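Local coordinates for protein fatty Acyl-Adenylate Ligase (Escherichia coli, PDB 3PBK) that belongs to the AMP-binding (ANL) enzyme family and holds 5'-O-[(S)-(dodecanoyloxy)(hydroxy)phosphoryl]adenosine in its pocket, at residues K499-I504 and T532-L537; D474-A479 and A490-T495; D360-E365 and T377-T382; S381-C386 and Y454-I459. All blocks are in the same frame, centred on the assembly; numbering follows the deposited sequence.

Contact 1 of 4, residues K499-I504 and T532-L537; sequences KIILQI and TAAIDL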
# COMPACT_ATOMS: atom_id res chain seq x y z
N LYS A 499 9.99 -28.43 -6.15
CA LYS A 499 9.95 -28.74 -4.72
C LYS A 499 9.37 -27.55 -3.96
O LYS A 499 9.81 -26.42 -4.16
CB LYS A 499 11.35 -29.04 -4.18
CG LYS A 499 12.22 -29.92 -5.09
CD LYS A 499 11.71 -31.36 -5.15
CE LYS A 499 12.78 -32.31 -5.66
NZ LYS A 499 12.57 -33.72 -5.20
N ILE A 500 8.38 -27.79 -3.11
CA ILE A 500 7.73 -26.70 -2.38
C ILE A 500 8.48 -26.32 -1.10
O ILE A 500 8.64 -27.14 -0.21
CB ILE A 500 6.27 -27.05 -2.02
CG1 ILE A 500 5.39 -26.94 -3.27
CG2 ILE A 500 5.75 -26.14 -0.92
CD1 ILE A 500 3.92 -27.08 -2.99
N ILE A 501 8.93 -25.08 -1.01
CA ILE A 501 9.65 -24.66 0.18
C ILE A 501 8.77 -23.74 1.02
O ILE A 501 8.08 -22.88 0.49
CB ILE A 501 10.98 -23.95 -0.16
CG1 ILE A 501 11.98 -24.93 -0.76
CG2 ILE A 501 11.58 -23.29 1.07
CD1 ILE A 501 12.19 -24.75 -2.23
N LEU A 502 8.79 -23.94 2.33
CA LEU A 502 8.18 -22.99 3.26
C LEU A 502 9.26 -22.40 4.16
O LEU A 502 9.84 -23.10 4.99
CB LEU A 502 7.13 -23.68 4.12
CG LEU A 502 6.52 -22.88 5.27
CD1 LEU A 502 5.71 -21.71 4.75
CD2 LEU A 502 5.64 -23.78 6.11
N GLN A 503 9.53 -21.10 4.01
CA GLN A 503 10.51 -20.44 4.86
C GLN A 503 9.81 -19.77 6.03
O GLN A 503 8.76 -19.16 5.87
CB GLN A 503 11.32 -19.43 4.06
CG GLN A 503 11.88 -19.99 2.78
CD GLN A 503 12.99 -19.14 2.20
OE1 GLN A 503 12.80 -17.97 1.88
NE2 GLN A 503 14.17 -19.74 2.06
N ILE A 504 10.38 -19.92 7.22
CA ILE A 504 9.83 -19.32 8.43
C ILE A 504 10.93 -18.60 9.20
O ILE A 504 11.91 -19.21 9.64
CB ILE A 504 9.18 -20.37 9.35
CG1 ILE A 504 8.17 -21.23 8.58
CG2 ILE A 504 8.50 -19.70 10.54
CD1 ILE A 504 7.48 -22.26 9.43
N THR A 532 4.35 -32.41 -0.02
CA THR A 532 5.38 -32.41 1.01
C THR A 532 6.24 -31.15 0.91
O THR A 532 6.81 -30.85 -0.13
CB THR A 532 6.28 -33.66 0.95
OG1 THR A 532 7.13 -33.59 -0.19
CG2 THR A 532 5.43 -34.94 0.90
N ALA A 533 6.29 -30.40 2.01
CA ALA A 533 6.99 -29.11 2.02
C ALA A 533 8.26 -29.16 2.85
O ALA A 533 8.33 -29.86 3.86
CB ALA A 533 6.08 -28.02 2.54
N ALA A 534 9.26 -28.41 2.40
CA ALA A 534 10.54 -28.34 3.09
C ALA A 534 10.56 -27.13 4.00
O ALA A 534 10.65 -26.00 3.53
CB ALA A 534 11.66 -28.26 2.08
N ILE A 535 10.46 -27.38 5.31
CA ILE A 535 10.45 -26.31 6.31
C ILE A 535 11.84 -25.68 6.45
O ILE A 535 12.81 -26.37 6.74
CB ILE A 535 10.01 -26.87 7.69
CG1 ILE A 535 8.87 -27.89 7.54
CG2 ILE A 535 9.63 -25.74 8.64
CD1 ILE A 535 7.60 -27.34 6.96
N ASP A 536 11.93 -24.37 6.25
CA ASP A 536 13.19 -23.65 6.39
C ASP A 536 13.11 -22.67 7.54
O ASP A 536 12.53 -21.61 7.39
CB ASP A 536 13.48 -22.85 5.11
CG ASP A 536 14.77 -23.26 4.43
OD1 ASP A 536 15.31 -24.34 4.79
OD2 ASP A 536 15.24 -22.51 3.54
N LEU A 537 13.69 -23.02 8.68
CA LEU A 537 13.70 -22.09 9.82
C LEU A 537 14.83 -21.06 9.69
O LEU A 537 16.00 -21.43 9.67
CB LEU A 537 13.78 -22.85 11.15
CG LEU A 537 12.43 -23.19 11.81
CD1 LEU A 537 11.36 -23.46 10.78
CD2 LEU A 537 12.53 -24.36 12.78
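Strands 500-504 and 533-537 run side by side in the same direction, their axes 24° apart and 4.6 Å at closest approach. Residues of 533-537 both give and take the bonds: A534 N donates to I500 O, almost along the C=O axis, and A534 O accepts from L502 N. D536 repeats the pattern two residues on, its N donating to L502 O at 2.8 Å and its O receiving I504 N in a nearly straight bond (171°).

L502, I504, I535 and L537 point to one face of the sheet, where L521 of helix 511-529 meets I504. L502 CG stands anti to its backbone N, and CD2 comes alongside I535 CD1 at 4.2 Å. I504 CD1 reaches I535 CG2, while L537 CD1 bends back to I504 CB at 4.0 Å. On the other face Q503 and D536 point the same way; the amide NE2 gives a weak hydrogen bond to D536 OD2 (3.3 Å), the two planes 23° apart.

Helix 511-529 connects the strands, making a beta-alpha-beta crossover. The face toward it is aliphatic; the other, covered in part by helix 553-564, mixes I501 and A534 with Q503 and its weak hydrogen bond to partly exposed D536.

Contact 2 of 4, residues D474-A479 and A490-T495; sequences DIEYIA and AIAFVT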
# COMPACT_ATOMS: atom_id res chain seq x y z
N ASP A 474 -2.54 -20.26 1.86
CA ASP A 474 -3.30 -21.38 2.43
C ASP A 474 -2.36 -22.33 3.17
O ASP A 474 -2.74 -22.98 4.14
CB ASP A 474 -4.05 -22.15 1.35
CG ASP A 474 -5.28 -21.41 0.86
OD1 ASP A 474 -5.62 -20.37 1.46
OD2 ASP A 474 -5.90 -21.87 -0.14
N ILE A 475 -1.12 -22.42 2.67
CA ILE A 475 -0.10 -23.25 3.29
C ILE A 475 0.54 -22.50 4.44
O ILE A 475 0.73 -23.07 5.51
CB ILE A 475 0.97 -23.68 2.28
CG1 ILE A 475 0.41 -24.76 1.36
CG2 ILE A 475 2.24 -24.19 2.98
CD1 ILE A 475 1.45 -25.35 0.43
N GLU A 476 0.86 -21.23 4.24
CA GLU A 476 1.46 -20.42 5.29
C GLU A 476 0.56 -20.36 6.52
O GLU A 476 1.04 -20.25 7.65
CB GLU A 476 1.75 -19.02 4.79
CG GLU A 476 2.80 -18.97 3.72
CD GLU A 476 2.64 -17.78 2.79
OE1 GLU A 476 1.73 -16.95 3.04
OE2 GLU A 476 3.40 -17.69 1.80
N TYR A 477 -0.75 -20.42 6.29
CA TYR A 477 -1.71 -20.40 7.38
C TYR A 477 -1.38 -21.47 8.40
O TYR A 477 -1.36 -21.20 9.60
CB TYR A 477 -3.12 -20.62 6.85
CG TYR A 477 -4.20 -20.66 7.91
CD1 TYR A 477 -4.74 -19.48 8.43
CD2 TYR A 477 -4.71 -21.86 8.37
CE1 TYR A 477 -5.72 -19.51 9.37
CE2 TYR A 477 -5.70 -21.89 9.32
CZ TYR A 477 -6.20 -20.71 9.82
OH TYR A 477 -7.20 -20.74 10.77
N ILE A 478 -1.11 -22.69 7.94
CA ILE A 478 -0.79 -23.79 8.85
C ILE A 478 0.38 -23.42 9.76
O ILE A 478 0.37 -23.75 10.95
CB ILE A 478 -0.48 -25.08 8.10
CG1 ILE A 478 -1.72 -25.54 7.34
CG2 ILE A 478 -0.04 -26.16 9.07
CD1 ILE A 478 -1.43 -26.67 6.37
N ALA A 479 1.37 -22.74 9.22
CA ALA A 479 2.50 -22.27 10.02
C ALA A 479 2.11 -21.22 11.07
O ALA A 479 2.60 -21.25 12.19
CB ALA A 479 3.59 -21.74 9.12
N ALA A 490 5.94 -16.37 7.68
CA ALA A 490 6.06 -17.55 6.82
C ALA A 490 5.81 -17.23 5.35
O ALA A 490 4.84 -16.56 5.01
CB ALA A 490 5.11 -18.64 7.30
N ILE A 491 6.72 -17.72 4.50
CA ILE A 491 6.65 -17.56 3.06
C ILE A 491 6.67 -18.92 2.37
O ILE A 491 7.53 -19.76 2.66
CB ILE A 491 7.87 -16.83 2.53
CG1 ILE A 491 8.05 -15.50 3.24
CG2 ILE A 491 7.75 -16.61 1.03
CD1 ILE A 491 9.45 -14.95 3.07
N ALA A 492 5.74 -19.12 1.44
CA ALA A 492 5.71 -20.35 0.67
C ALA A 492 5.88 -20.08 -0.82
O ALA A 492 5.37 -19.09 -1.35
CB ALA A 492 4.43 -21.12 0.95
N PHE A 493 6.62 -20.94 -1.49
CA PHE A 493 6.78 -20.87 -2.94
C PHE A 493 7.27 -22.20 -3.47
O PHE A 493 7.68 -23.08 -2.70
CB PHE A 493 7.73 -19.74 -3.32
CG PHE A 493 9.10 -19.88 -2.74
CD1 PHE A 493 9.41 -19.35 -1.51
CD2 PHE A 493 10.09 -20.56 -3.44
CE1 PHE A 493 10.68 -19.48 -0.98
CE2 PHE A 493 11.35 -20.70 -2.91
CZ PHE A 493 11.65 -20.16 -1.68
N VAL A 494 7.22 -22.36 -4.78
CA VAL A 494 7.70 -23.59 -5.39
C VAL A 494 9.00 -23.35 -6.15
O VAL A 494 9.11 -22.42 -6.94
CB VAL A 494 6.65 -24.26 -6.30
CG1 VAL A 494 6.13 -23.28 -7.34
CG2 VAL A 494 7.22 -25.49 -6.96
N THR A 495 9.99 -24.19 -5.87
CA THR A 495 11.29 -24.09 -6.51
C THR A 495 11.18 -24.48 -7.98
O THR A 495 10.19 -25.06 -8.41
CB THR A 495 12.32 -24.96 -5.78
OG1 THR A 495 13.62 -24.40 -5.95
CG2 THR A 495 12.30 -26.39 -6.29
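Helix 474-479 lies across one face of a three-stranded sheet, against its edge strand 490-494, in an alpha/beta layer packing. The two axes come within 7.7 Å and run at 144° to each other. E476 carries the polar part of the interface. Its OE2 accepts the backbone N-H of A492 at 2.8 Å, through the anti lone pair and with a bent N-H...O angle of 146°. Its CG is anti to the carbonyl carbon, and the extended chain beyond carries the carboxylate obliquely across A490 O, which CG and CD both approach at 3.4 Å.

The facing residues A479, A490 and A492 are small, consistent with the close approach. A490 and A492 direct their methyl groups at the helix: A490 CB meets A479 CB at 3.9 Å, and A492 CB lies beside the glutamate and near I475 CG2. Every residue that touches across the interface is buried.

Farther out, R553 at the start of helix 553-564 forms a salt bridge with E476 OE1, so each carboxylate oxygen has its own partner. This positive charge would be expected to favour the ionised form of the buried acid. Within the sheet, I491 and F493 bond through their backbones to Q503 and I501 of the adjacent strand, while I478 of the helix packs on R524, I525 and F529 of helix 511-529. The glutamate therefore joins three elements, the helix, the edge strand and helix 553-564. E476 OE2 lies 3.5 Å from I491 CA as well as on the amide of A492.

Contact 3 of 4, residues D360-E365 and T377-T382; sequences DRDILE and TRAVST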
# COMPACT_ATOMS: atom_id res chain seq x y z
N ASP A 360 -15.32 -24.34 -2.44
CA ASP A 360 -14.66 -25.64 -2.38
C ASP A 360 -13.20 -25.40 -2.76
O ASP A 360 -12.91 -24.91 -3.86
CB ASP A 360 -15.31 -26.64 -3.34
CG ASP A 360 -14.83 -28.08 -3.13
OD1 ASP A 360 -13.65 -28.29 -2.81
OD2 ASP A 360 -15.64 -29.02 -3.29
N ARG A 361 -12.27 -25.70 -1.86
CA ARG A 361 -10.88 -25.39 -2.15
C ARG A 361 -10.33 -26.24 -3.30
O ARG A 361 -9.61 -25.73 -4.16
CB ARG A 361 -9.99 -25.48 -0.91
CG ARG A 361 -8.52 -25.46 -1.27
CD ARG A 361 -7.62 -24.93 -0.18
NE ARG A 361 -7.43 -25.85 0.95
CZ ARG A 361 -7.01 -27.11 0.85
NH1 ARG A 361 -6.76 -27.66 -0.34
NH2 ARG A 361 -6.86 -27.83 1.96
N ASP A 362 -10.68 -27.53 -3.32
CA ASP A 362 -10.21 -28.43 -4.37
C ASP A 362 -10.72 -28.04 -5.76
O ASP A 362 -10.02 -28.21 -6.76
CB ASP A 362 -10.56 -29.89 -4.02
CG ASP A 362 -9.90 -30.35 -2.74
OD1 ASP A 362 -8.67 -30.14 -2.59
OD2 ASP A 362 -10.60 -30.92 -1.87
N ILE A 363 -11.92 -27.50 -5.84
CA ILE A 363 -12.41 -27.05 -7.14
C ILE A 363 -11.63 -25.83 -7.64
O ILE A 363 -11.44 -25.63 -8.83
CB ILE A 363 -13.91 -26.77 -7.11
CG1 ILE A 363 -14.65 -28.06 -6.79
CG2 ILE A 363 -14.37 -26.22 -8.44
CD1 ILE A 363 -16.03 -28.08 -7.34
N LEU A 364 -11.15 -25.01 -6.71
CA LEU A 364 -10.35 -23.85 -7.05
C LEU A 364 -8.94 -24.27 -7.51
O LEU A 364 -8.46 -23.86 -8.57
CB LEU A 364 -10.25 -22.94 -5.82
CG LEU A 364 -9.62 -21.57 -5.99
CD1 LEU A 364 -10.71 -20.58 -6.32
CD2 LEU A 364 -8.86 -21.13 -4.74
N GLU A 365 -8.28 -25.08 -6.70
CA GLU A 365 -6.93 -25.52 -7.00
C GLU A 365 -6.85 -26.30 -8.30
O GLU A 365 -5.94 -26.08 -9.09
CB GLU A 365 -6.37 -26.34 -5.83
CG GLU A 365 -6.28 -25.52 -4.55
CD GLU A 365 -5.73 -26.28 -3.34
OE1 GLU A 365 -5.64 -27.54 -3.36
OE2 GLU A 365 -5.39 -25.59 -2.35
N THR A 377 -17.93 -31.37 -0.53
CA THR A 377 -16.78 -30.50 -0.32
C THR A 377 -15.99 -30.92 0.90
O THR A 377 -16.53 -31.06 1.99
CB THR A 377 -17.22 -29.04 -0.16
OG1 THR A 377 -17.59 -28.52 -1.45
CG2 THR A 377 -16.10 -28.20 0.42
N ARG A 378 -14.68 -31.10 0.73
CA ARG A 378 -13.82 -31.50 1.83
C ARG A 378 -12.90 -30.39 2.35
O ARG A 378 -12.39 -30.46 3.46
CB ARG A 378 -13.01 -32.72 1.43
CG ARG A 378 -13.74 -34.05 1.54
CD ARG A 378 -12.71 -35.17 1.62
NE ARG A 378 -13.29 -36.51 1.52
CZ ARG A 378 -13.79 -37.03 0.40
NH1 ARG A 378 -13.83 -36.32 -0.73
NH2 ARG A 378 -14.28 -38.27 0.42
N ALA A 379 -12.68 -29.36 1.54
CA ALA A 379 -11.83 -28.26 1.95
C ALA A 379 -12.44 -26.95 1.49
O ALA A 379 -13.14 -26.91 0.48
CB ALA A 379 -10.44 -28.43 1.39
N VAL A 380 -12.18 -25.88 2.23
CA VAL A 380 -12.80 -24.58 1.96
C VAL A 380 -11.82 -23.40 2.07
O VAL A 380 -11.09 -23.28 3.05
CB VAL A 380 -13.95 -24.32 2.93
CG1 VAL A 380 -14.66 -23.02 2.57
CG2 VAL A 380 -14.90 -25.49 2.94
N SER A 381 -11.82 -22.54 1.07
CA SER A 381 -11.14 -21.26 1.21
C SER A 381 -12.21 -20.16 1.33
O SER A 381 -13.29 -20.27 0.73
CB SER A 381 -10.21 -20.98 0.02
OG SER A 381 -8.97 -21.65 0.15
N THR A 382 -11.91 -19.13 2.12
CA THR A 382 -12.79 -17.98 2.28
C THR A 382 -12.18 -16.75 1.63
O THR A 382 -11.04 -16.41 1.92
CB THR A 382 -13.00 -17.63 3.75
OG1 THR A 382 -13.56 -18.75 4.44
CG2 THR A 382 -13.94 -16.46 3.88
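Hydrogen bonds join the first turn of helix 361-365 to the approach of strand 380-382. R361 N donates to A379 O at 2.8 Å in a nearly straight bond (174°), although the donor sits above the carbonyl plane. T377 OG1 donates to D360 OD2 at 2.7 Å, likewise from above the carboxylate plane, and itself receives G374 N. D360 CG is anti to the backbone N, which leaves OD1 to take a weak bond from D362 N: one oxygen caps the helix while the other holds the loop.

Charge gathers around R361. Its chain bends at chi3 (73°), bringing NH1 to E365 OE2 at 3.2 Å, a weakly hydrogen-bonded salt bridge; D362 OD1 makes a long one to R361 NH1 (3.9 Å), with no N-H pointing at it. E365 has a second cationic partner in R468.

Van der Waals contact completes the set. A379 CB sits over the centre of one guanidinium face, 3.6 Å above its plane, and R361 CD lies against S381 OG at 3.6 Å.

D360 also pairs with V380 as an antiparallel non-hydrogen-bonded pair, where strand 356-360 of a two-stranded antiparallel sheet gives way to the helix. This is a strand-to-helix junction with an aspartate N-cap.

Contact 4 of 4, residues S381-C386 and Y454-I459; sequences STFVNC and YVTGRI. With 1ZZ (5'-O-[(S)-(dodecanoyloxy)(hydroxy)phosphoryl]adenosine), chain C.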
# COMPACT_ATOMS: atom_id res chain seq x y z
N SER A 381 -11.82 -22.54 1.07
CA SER A 381 -11.14 -21.26 1.21
C SER A 381 -12.21 -20.16 1.33
O SER A 381 -13.29 -20.27 0.73
CB SER A 381 -10.21 -20.98 0.02
OG SER A 381 -8.97 -21.65 0.15
N THR A 382 -11.91 -19.13 2.12
CA THR A 382 -12.79 -17.98 2.28
C THR A 382 -12.18 -16.75 1.63
O THR A 382 -11.04 -16.41 1.92
CB THR A 382 -13.00 -17.63 3.75
OG1 THR A 382 -13.56 -18.75 4.44
CG2 THR A 382 -13.94 -16.46 3.88
N PHE A 383 -12.93 -16.08 0.77
CA PHE A 383 -12.43 -14.85 0.15
C PHE A 383 -13.28 -13.64 0.54
O PHE A 383 -14.48 -13.76 0.72
CB PHE A 383 -12.33 -15.01 -1.37
CG PHE A 383 -11.28 -15.99 -1.79
CD1 PHE A 383 -9.94 -15.66 -1.68
CD2 PHE A 383 -11.63 -17.25 -2.25
CE1 PHE A 383 -8.96 -16.57 -2.05
CE2 PHE A 383 -10.65 -18.17 -2.61
CZ PHE A 383 -9.32 -17.83 -2.51
N VAL A 384 -12.65 -12.49 0.69
CA VAL A 384 -13.38 -11.31 1.13
C VAL A 384 -13.92 -10.50 -0.05
O VAL A 384 -13.24 -10.27 -1.04
CB VAL A 384 -12.51 -10.43 2.05
CG1 VAL A 384 -13.22 -9.16 2.42
CG2 VAL A 384 -12.14 -11.20 3.29
N ASN A 385 -15.18 -10.09 0.06
CA ASN A 385 -15.82 -9.23 -0.93
C ASN A 385 -15.15 -7.86 -0.94
O ASN A 385 -15.15 -7.15 0.06
CB ASN A 385 -17.31 -9.11 -0.60
CG ASN A 385 -18.11 -8.41 -1.69
OD1 ASN A 385 -17.70 -7.36 -2.21
ND2 ASN A 385 -19.26 -8.98 -2.03
N CYS A 386 -14.59 -7.49 -2.08
CA CYS A 386 -13.84 -6.24 -2.21
C CYS A 386 -14.59 -5.19 -3.02
O CYS A 386 -14.00 -4.21 -3.44
CB CYS A 386 -12.47 -6.50 -2.83
SG CYS A 386 -11.29 -7.33 -1.72
N TYR A 454 -13.63 -10.60 -6.04
CA TYR A 454 -12.97 -11.37 -5.00
C TYR A 454 -11.50 -11.55 -5.31
O TYR A 454 -11.14 -12.28 -6.23
CB TYR A 454 -13.70 -12.70 -4.80
CG TYR A 454 -15.03 -12.51 -4.12
CD1 TYR A 454 -16.20 -12.41 -4.87
CD2 TYR A 454 -15.12 -12.35 -2.74
CE1 TYR A 454 -17.42 -12.20 -4.25
CE2 TYR A 454 -16.34 -12.13 -2.13
CZ TYR A 454 -17.49 -12.07 -2.89
OH TYR A 454 -18.71 -11.87 -2.30
N VAL A 455 -10.63 -10.88 -4.56
CA VAL A 455 -9.21 -10.93 -4.86
C VAL A 455 -8.59 -12.11 -4.15
O VAL A 455 -8.63 -12.19 -2.92
CB VAL A 455 -8.47 -9.64 -4.42
CG1 VAL A 455 -7.08 -9.61 -5.01
CG2 VAL A 455 -9.24 -8.38 -4.83
N THR A 456 -7.98 -13.02 -4.90
CA THR A 456 -7.45 -14.24 -4.29
C THR A 456 -5.94 -14.22 -4.03
O THR A 456 -5.46 -14.93 -3.14
CB THR A 456 -7.77 -15.46 -5.13
OG1 THR A 456 -7.01 -15.39 -6.33
CG2 THR A 456 -9.24 -15.50 -5.47
N GLY A 457 -5.21 -13.43 -4.81
CA GLY A 457 -3.76 -13.31 -4.69
C GLY A 457 -3.07 -12.82 -5.96
O GLY A 457 -3.73 -12.49 -6.95
N ARG A 458 -1.74 -12.77 -5.94
CA ARG A 458 -0.95 -12.36 -7.10
C ARG A 458 -0.59 -13.57 -7.96
O ARG A 458 -0.27 -14.65 -7.44
CB ARG A 458 0.34 -11.67 -6.66
CG ARG A 458 0.15 -10.34 -5.97
CD ARG A 458 1.48 -9.65 -5.71
NE ARG A 458 2.32 -9.67 -6.91
CZ ARG A 458 3.40 -8.90 -7.11
NH1 ARG A 458 3.78 -8.02 -6.18
NH2 ARG A 458 4.09 -9.00 -8.24
N ILE A 459 -0.63 -13.39 -9.28
CA ILE A 459 -0.21 -14.43 -10.23
C ILE A 459 1.23 -14.86 -9.93
O ILE A 459 1.55 -16.05 -9.92
CB ILE A 459 -0.27 -13.96 -11.69
CG1 ILE A 459 -1.55 -13.16 -11.95
CG2 ILE A 459 -0.22 -15.14 -12.61
CD1 ILE A 459 -1.69 -12.67 -13.39
P 1ZZ C . 0.11 -0.97 -3.98
C1 1ZZ C . -9.47 8.15 2.78
N1 1ZZ C . -3.61 -5.94 -3.09
O1 1ZZ C . -2.09 -1.19 -1.48
C2 1ZZ C . -9.29 7.23 1.61
N2 1ZZ C . -5.32 -4.92 -2.11
O2 1ZZ C . -1.15 -0.13 -3.33
C3 1ZZ C . -8.41 5.99 1.79
N3 1ZZ C . -4.54 -8.30 -2.78
O3 1ZZ C . 0.46 -0.72 -5.51
C4 1ZZ C . -8.43 5.00 0.62
N4 1ZZ C . -6.59 -8.38 -1.69
O4 1ZZ C . 1.27 -0.73 -3.29
C5 1ZZ C . -7.97 3.55 0.76
N5 1ZZ C . -7.66 -6.31 -0.98
O5 1ZZ C . -0.25 -2.52 -3.88
C6 1ZZ C . -7.49 2.97 -0.54
O6 1ZZ C . -1.70 -4.90 -3.73
C7 1ZZ C . -7.71 1.52 -0.89
O7 1ZZ C . -1.97 -7.74 -5.82
C8 1ZZ C . -6.69 0.86 -1.78
O8 1ZZ C . -2.27 -5.28 -7.25
C9 1ZZ C . -5.99 -0.43 -1.31
C10 1ZZ C . -4.49 -0.57 -1.42
C11 1ZZ C . -3.62 -0.06 -2.48
C12 1ZZ C . -2.28 -0.61 -2.50
C13 1ZZ C . -0.70 -3.11 -5.07
C14 1ZZ C . -1.12 -4.59 -5.02
C15 1ZZ C . -2.23 -5.23 -5.87
C16 1ZZ C . -2.35 -6.53 -5.21
C17 1ZZ C . -2.31 -6.17 -3.76
C18 1ZZ C . -4.10 -4.76 -2.74
C19 1ZZ C . -5.56 -6.30 -2.09
C20 1ZZ C . -4.56 -6.92 -2.66
C21 1ZZ C . -5.59 -8.99 -2.27
C22 1ZZ C . -6.58 -6.98 -1.59
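This is a buried crossing of two strands from different sheets, 381-384 of the two-stranded antiparallel pair with 356-360 and 454-458 of the five-stranded antiparallel sheet, beside the ligand pocket of this AMP-binding fold. Their axes approach to 6.2 Å at 124°, so the contact is made largely by side chains meeting each other and the backbone of 383-385.

F383 lies by T456, whose CG2 makes a CH-pi contact over the ring face, 3.8 Å from the centroid and offset toward the rim. T456 CG2 is anti to its carbonyl carbon, which leaves OG1 in the crowded position, where it has weak bonds to L445 O and W471 NE1. A classic beta bulge here sets T456 and G457 opposite L445.

The Y454 ring runs along the backbone of 383-385: CD2 comes to 3.3 Å from V384 O and CE2 nears N385 CA. N385 crosses the ring obliquely, its amide plane turned 66° from it, with ND2 3.0 Å from Y454 OH; its OD1 accepts from G387 N.

At the pocket end C386 SG touches V455 CG2 at 3.9 Å and lies 3.8 Å from 1ZZ N5. V455 CG1 packs against 1ZZ C21, and R458 CG approaches 1ZZ O7. The adenine ring of the ligand thus meets an apolar wall built by both segments, V455 and C386, with the sulfur of C386 next to its amino nitrogen.

Contact 4 opens on the stretch where contact 3 closes; contacts 2 and 1 follow in series. Contacts 3 and 4 share S381 and T382 on strand 380-384, their centres about 13 Å apart, and L364 of contact 3 packs on F383 of contact 4. Contacts 1 and 2 are closer, with centres about 7 Å apart, since strands 490-494 and 500-505 are neighbours in one three-stranded sheet. D474, on the helix of contact 2, reaches S381 and R361, bringing the later sheet up to the earlier strand-helix junction. Contact 4 alone borders the ligand, and contact 1 is centred about 24 Å from contact 4. Through the D474-S381 touch and the shared sheet, packing runs from pocket to C-terminal sheet.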